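Local coordinates for LamCAT (Aquimarina, PDB 6JHJ), which probably hydrolyses the beta-1,3-glucan laminarin, as a marine bacterial laminarinase of glycoside hydrolase family 16, and is crystallised here as an engineered mutant, at residues V52-R57 and P220-V225; M89-G94 and S152-Y157. All coordinates share one frame; numbering follows the deposited sequence.

Contact 1 (V52-R57 and P220-V225); sequences VITAKR and PARMLV
The guanidinium of Arg222 has Val52 CG1 over one face, 3.7 Å from NH1 and offset toward the rim. At its edge, in the plane, sits a water that accepts from Arg222 NH1 at 3.0 Å. The same water lies 2.7 Å from Thr54 OG1, so it bridges the two strands. Arg222 NH2 also forms a salt bridge with Glu47 OE1. The segments are neighbouring antiparallel strands in the beta-sandwich (jelly roll) of family 16. Thr54 pairs with Arg222 and Val52 with Leu224, both as non-hydrogen-bonded pairs on the face that carries the arginine. Val52 CG1 stands anti to its backbone N (chi1 178°), which places it under the arginine, while CG2 meets Leu224 CD1 at 4.0 Å. Ile53 with Met223 and Ala55 with Ala221 are the hydrogen-bonded pairs, and their side chains point to the other face. There Ala55 and Met223 pack on Met203 of strand 197-205. Ile53 N donates to Met223 O, and the return bond from Met223 N to Ile53 O is nearly straight at 172°. At the far end Thr54 CG2 lies alongside Pro220 CB, 3.9 Å away.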
loop_
_atom_site.group_PDB
_atom_site.type_symbol
_atom_site.label_atom_id
_atom_site.label_comp_id
_atom_site.label_asym_id
_atom_site.label_seq_id
_atom_site.Cartn_x
_atom_site.Cartn_y
_atom_site.Cartn_z
ATOM N N VAL A 52 -13.084 -0.636 6.408
ATOM C CA VAL A 52 -12.504 -1.198 7.620
ATOM C C VAL A 52 -11.823 -2.514 7.187
ATOM O O VAL A 52 -12.499 -3.434 6.733
ATOM C CB VAL A 52 -13.503 -1.503 8.698
ATOM C CG1 VAL A 52 -12.822 -2.126 9.895
ATOM C CG2 VAL A 52 -14.253 -0.269 9.091
ATOM N N ILE A 53 -10.484 -2.581 7.273
ATOM C CA ILE A 53 -9.763 -3.832 7.062
ATOM C C ILE A 53 -9.435 -4.340 8.474
ATOM O O ILE A 53 -8.723 -3.646 9.211
ATOM C CB ILE A 53 -8.488 -3.666 6.235
ATOM C CG1 ILE A 53 -8.846 -3.316 4.788
ATOM C CG2 ILE A 53 -7.638 -4.941 6.374
ATOM C CD1 ILE A 53 -7.656 -2.989 3.880
ATOM N N THR A 54 -9.926 -5.531 8.804
ATOM C CA THR A 54 -9.724 -6.108 10.137
ATOM C C THR A 54 -8.792 -7.311 10.050
ATOM O O THR A 54 -9.063 -8.261 9.294
ATOM C CB THR A 54 -11.064 -6.537 10.735
ATOM O OG1 THR A 54 -11.966 -5.418 10.758
ATOM C CG2 THR A 54 -10.892 -7.058 12.166
ATOM N N ALA A 55 -7.663 -7.262 10.756
ATOM C CA ALA A 55 -6.781 -8.411 10.833
ATOM C C ALA A 55 -7.288 -9.260 12.040
ATOM O O ALA A 55 -7.595 -8.674 13.090
ATOM C CB ALA A 55 -5.318 -8.004 10.992
ATOM N N LYS A 56 -7.335 -10.576 11.881
ATOM C CA LYS A 56 -7.875 -11.459 12.921
ATOM C C LYS A 56 -6.969 -12.618 13.168
ATOM O O LYS A 56 -6.260 -13.048 12.255
ATOM C CB LYS A 56 -9.252 -12.002 12.504
ATOM C CG LYS A 56 -10.319 -11.002 12.192
ATOM C CD LYS A 56 -11.595 -11.618 11.583
ATOM C CE LYS A 56 -12.494 -10.578 10.951
ATOM N NZ LYS A 56 -13.702 -11.287 10.439
ATOM N N ARG A 57 -7.017 -13.193 14.370
ATOM C CA ARG A 57 -6.442 -14.500 14.654
ATOM C C ARG A 57 -7.483 -15.493 14.265
ATOM O O ARG A 57 -8.448 -15.732 14.970
ATOM C CB ARG A 57 -6.068 -14.670 16.139
ATOM C CG ARG A 57 -4.759 -13.968 16.426
ATOM C CD ARG A 57 -4.381 -14.054 17.867
ATOM N NE ARG A 57 -3.763 -15.291 18.202
ATOM C CZ ARG A 57 -4.048 -15.995 19.291
ATOM N NH1 ARG A 57 -4.937 -15.566 20.128
ATOM N NH2 ARG A 57 -3.398 -17.108 19.554
ATOM N N PRO A 220 -8.661 -8.600 17.566
ATOM C CA PRO A 220 -8.628 -8.119 16.176
ATOM C C PRO A 220 -8.171 -6.716 16.085
ATOM O O PRO A 220 -8.366 -5.955 17.036
ATOM C CB PRO A 220 -10.123 -8.196 15.777
ATOM C CG PRO A 220 -10.890 -7.917 17.043
ATOM C CD PRO A 220 -10.051 -8.705 18.045
ATOM N N ALA A 221 -7.629 -6.310 14.912
ATOM C CA ALA A 221 -7.046 -4.976 14.752
ATOM C C ALA A 221 -7.623 -4.381 13.536
ATOM O O ALA A 221 -7.825 -5.120 12.571
ATOM C CB ALA A 221 -5.540 -5.063 14.595
ATOM N N ARG A 222 -7.884 -3.090 13.551
ATOM C CA ARG A 222 -8.530 -2.440 12.434
ATOM C C ARG A 222 -7.731 -1.347 11.804
ATOM O O ARG A 222 -7.188 -0.496 12.528
ATOM C CB ARG A 222 -9.852 -1.788 12.892
ATOM C CG ARG A 222 -10.937 -2.800 13.184
ATOM C CD ARG A 222 -11.864 -2.337 14.305
ATOM N NE ARG A 222 -12.535 -1.097 13.997
ATOM C CZ ARG A 222 -13.791 -1.028 13.563
ATOM N NH1 ARG A 222 -14.464 -2.148 13.261
ATOM N NH2 ARG A 222 -14.343 0.149 13.375
ATOM N N MET A 223 -7.750 -1.313 10.468
ATOM C CA MET A 223 -7.219 -0.211 9.674
ATOM C C MET A 223 -8.408 0.444 9.024
ATOM O O MET A 223 -9.165 -0.241 8.327
ATOM C CB MET A 223 -6.277 -0.765 8.601
ATOM C CG MET A 223 -5.737 0.231 7.561
ATOM S SD MET A 223 -4.727 -0.778 6.404
ATOM C CE MET A 223 -4.159 0.496 5.331
ATOM N N LEU A 224 -8.591 1.748 9.202
ATOM C CA LEU A 224 -9.764 2.421 8.619
ATOM C C LEU A 224 -9.252 3.347 7.514
ATOM O O LEU A 224 -8.199 3.995 7.710
ATOM C CB LEU A 224 -10.489 3.265 9.669
ATOM C CG LEU A 224 -11.709 2.550 10.274
ATOM C CD1 LEU A 224 -11.281 1.398 11.123
ATOM C CD2 LEU A 224 -12.649 3.492 11.029
ATOM N N VAL A 225 -9.933 3.360 6.386
ATOM C CA VAL A 225 -9.584 4.197 5.238
ATOM C C VAL A 225 -10.813 5.036 4.862
ATOM O O VAL A 225 -11.833 4.475 4.478
ATOM C CB VAL A 225 -9.130 3.344 4.057
ATOM C CG1 VAL A 225 -8.696 4.226 2.904
ATOM C CG2 VAL A 225 -7.990 2.434 4.465
HETATM O O HOH W 1 -13.550 -4.934 12.883
#

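Contact 2 (M89-G94 and S152-Y157); sequences MPSFMG and SSVTSY
Met89 meets Val154 through both backbone and side chain. Its N donates to Val154 O at 3.0 Å. The bond is almost straight at 178°, with the donor tilted 25° from the carbonyl plane. From CB the side chain turns so that CG sits between the backbone N and the carbonyl carbon (chi1 72°). This brings Met89 CG 3.8 Å from Val154 CB and 3.6 Å from Val154 O. SD follows, 4.1 Å from Val154 CB. The chain then bends at its last torsion, and CE ends 4.2 Å from Val154 O. The methionine thus passes obliquely across the valine, and it also touches His122. With an alanine here, Val154 CB and CG2 would probably lose the methionine atoms they pack on, and a gap would be likely to open toward His122. Both segments are loops at strand ends of the family 16 beta-sandwich. Residues 89-94 link strand 81-88 to strand 95-103. The other loop, 152-157, leads from strand 142-150 into strand 158-164. Strands 81-88 and 158-164 pair antiparallel, so the two loops meet beside the end of that pair. A type I beta turn from Ser153 to Ser156 has Val154 and Thr155 at its two central positions. Val154 CG2 reaches past Met89 to Ser91 CB, 3.9 Å away. Thr155 approaches the oxygen end of the Met89 carbonyl. Its CA makes a CA-H...O contact with Met89 O at 3.1 Å, and its CG2 lies 3.2 Å from the same oxygen.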
loop_
_atom_site.group_PDB
_atom_site.type_symbol
_atom_site.label_atom_id
_atom_site.label_comp_id
_atom_site.label_asym_id
_atom_site.label_seq_id
_atom_site.Cartn_x
_atom_site.Cartn_y
_atom_site.Cartn_z
ATOM N N MET A 89 -4.465 3.551 11.220
ATOM C CA MET A 89 -4.021 2.145 11.253
ATOM C C MET A 89 -3.627 1.719 12.628
ATOM O O MET A 89 -3.248 2.518 13.449
ATOM C CB MET A 89 -2.819 1.976 10.319
ATOM C CG MET A 89 -1.516 2.597 10.834
ATOM S SD MET A 89 -0.331 2.882 9.492
ATOM C CE MET A 89 -1.006 4.370 8.765
ATOM N N PRO A 90 -3.583 0.435 12.859
ATOM C CA PRO A 90 -3.233 -0.059 14.174
ATOM C C PRO A 90 -1.742 -0.035 14.366
ATOM O O PRO A 90 -1.001 0.116 13.362
ATOM C CB PRO A 90 -3.711 -1.488 14.147
ATOM C CG PRO A 90 -3.944 -1.850 12.766
ATOM C CD PRO A 90 -3.988 -0.626 11.946
ATOM N N SER A 91 -1.278 -0.142 15.599
ATOM C CA SER A 91 0.169 -0.120 15.852
ATOM C C SER A 91 0.460 -1.186 16.849
ATOM O O SER A 91 0.067 -1.053 17.988
ATOM C CB SER A 91 0.565 1.223 16.425
ATOM O OG SER A 91 1.926 1.266 16.853
ATOM N N PHE A 92 1.052 -2.292 16.419
ATOM C CA PHE A 92 1.312 -3.452 17.284
ATOM C C PHE A 92 2.397 -4.320 16.673
ATOM O O PHE A 92 2.621 -4.263 15.459
ATOM C CB PHE A 92 0.076 -4.278 17.583
ATOM C CG PHE A 92 -0.520 -4.958 16.411
ATOM C CD1 PHE A 92 -0.145 -6.258 16.034
ATOM C CD2 PHE A 92 -1.479 -4.335 15.675
ATOM C CE1 PHE A 92 -0.746 -6.875 14.957
ATOM C CE2 PHE A 92 -2.056 -4.946 14.567
ATOM C CZ PHE A 92 -1.684 -6.225 14.215
ATOM N N MET A 93 3.049 -5.109 17.494
ATOM C CA MET A 93 4.178 -5.862 16.977
ATOM C C MET A 93 3.670 -6.935 16.005
ATOM O O MET A 93 2.772 -7.711 16.318
ATOM C CB MET A 93 4.915 -6.550 18.147
ATOM C CG MET A 93 5.617 -5.633 19.091
ATOM S SD MET A 93 6.811 -4.554 18.237
ATOM C CE MET A 93 7.872 -5.764 17.554
ATOM N N GLY A 94 4.259 -6.957 14.822
ATOM C CA GLY A 94 3.861 -7.890 13.770
ATOM C C GLY A 94 3.062 -7.229 12.657
ATOM O O GLY A 94 2.955 -7.831 11.620
ATOM N N SER A 152 3.454 10.613 15.328
ATOM C CA SER A 152 3.335 10.169 16.736
ATOM C C SER A 152 2.064 9.338 17.014
ATOM O O SER A 152 2.024 8.522 18.010
ATOM C CB SER A 152 3.497 11.357 17.703
ATOM O OG SER A 152 2.510 12.291 17.392
ATOM N N SER A 153 1.070 9.426 16.123
ATOM C CA SER A 153 -0.129 8.689 16.309
ATOM C C SER A 153 -0.684 8.123 15.003
ATOM O O SER A 153 -1.587 8.717 14.386
ATOM C CB SER A 153 -1.105 9.586 16.997
ATOM O OG SER A 153 -2.348 8.945 17.104
ATOM N N VAL A 154 -0.131 6.984 14.575
ATOM C CA VAL A 154 -0.602 6.370 13.295
ATOM C C VAL A 154 -1.989 5.860 13.421
ATOM O O VAL A 154 -2.626 5.609 12.419
ATOM C CB VAL A 154 0.379 5.271 12.793
ATOM C CG1 VAL A 154 1.744 5.853 12.554
ATOM C CG2 VAL A 154 0.432 4.072 13.796
ATOM N N THR A 155 -2.464 5.647 14.685
ATOM C CA THR A 155 -3.802 5.200 14.972
ATOM C C THR A 155 -4.850 6.301 14.772
ATOM O O THR A 155 -6.059 6.018 14.750
ATOM C CB THR A 155 -3.859 4.687 16.431
ATOM O OG1 THR A 155 -3.270 5.684 17.271
ATOM C CG2 THR A 155 -3.186 3.410 16.526
ATOM N N SER A 156 -4.415 7.527 14.606
ATOM C CA SER A 156 -5.331 8.612 14.231
ATOM C C SER A 156 -5.285 8.778 12.700
ATOM O O SER A 156 -4.368 8.335 12.084
ATOM C CB SER A 156 -4.913 9.921 14.878
ATOM O OG SER A 156 -5.048 9.801 16.290
ATOM N N TYR A 157 -6.284 9.423 12.137
ATOM C CA TYR A 157 -6.298 9.619 10.670
ATOM C C TYR A 157 -5.215 10.554 10.264
ATOM O O TYR A 157 -5.036 11.644 10.862
ATOM C CB TYR A 157 -7.580 10.218 10.181
ATOM C CG TYR A 157 -8.788 9.336 10.216
ATOM C CD1 TYR A 157 -8.974 8.326 9.283
ATOM C CD2 TYR A 157 -9.747 9.495 11.222
ATOM C CE1 TYR A 157 -10.103 7.520 9.314
ATOM C CE2 TYR A 157 -10.876 8.699 11.253
ATOM C CZ TYR A 157 -11.060 7.740 10.297
ATOM O OH TYR A 157 -12.225 6.982 10.318
#

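How the contacts relate
Both segments of contact 2 fall within the 162 residues that separate 52-57 from 220-225, so the order along the chain is 52-57, 89-94, 152-157, 220-225. The centres of the two contacts lie about 11 Å apart. Strand 221-232 pairs with strand 50-60 on one side in contact 1 and also with strand 81-88, which runs into the 89-94 loop. The two contacts touch directly. Pro90 CD lies 3.3 Å from Arg222 O, and Phe92 CE2 packs 3.5 Å from Ala221 CB. Leu224 CD2 meets Tyr157 OH. The two loops therefore pack on strand 221-232, beside its antiparallel pairing with strand 50-60, joining early, middle and late parts of the family 16 fold.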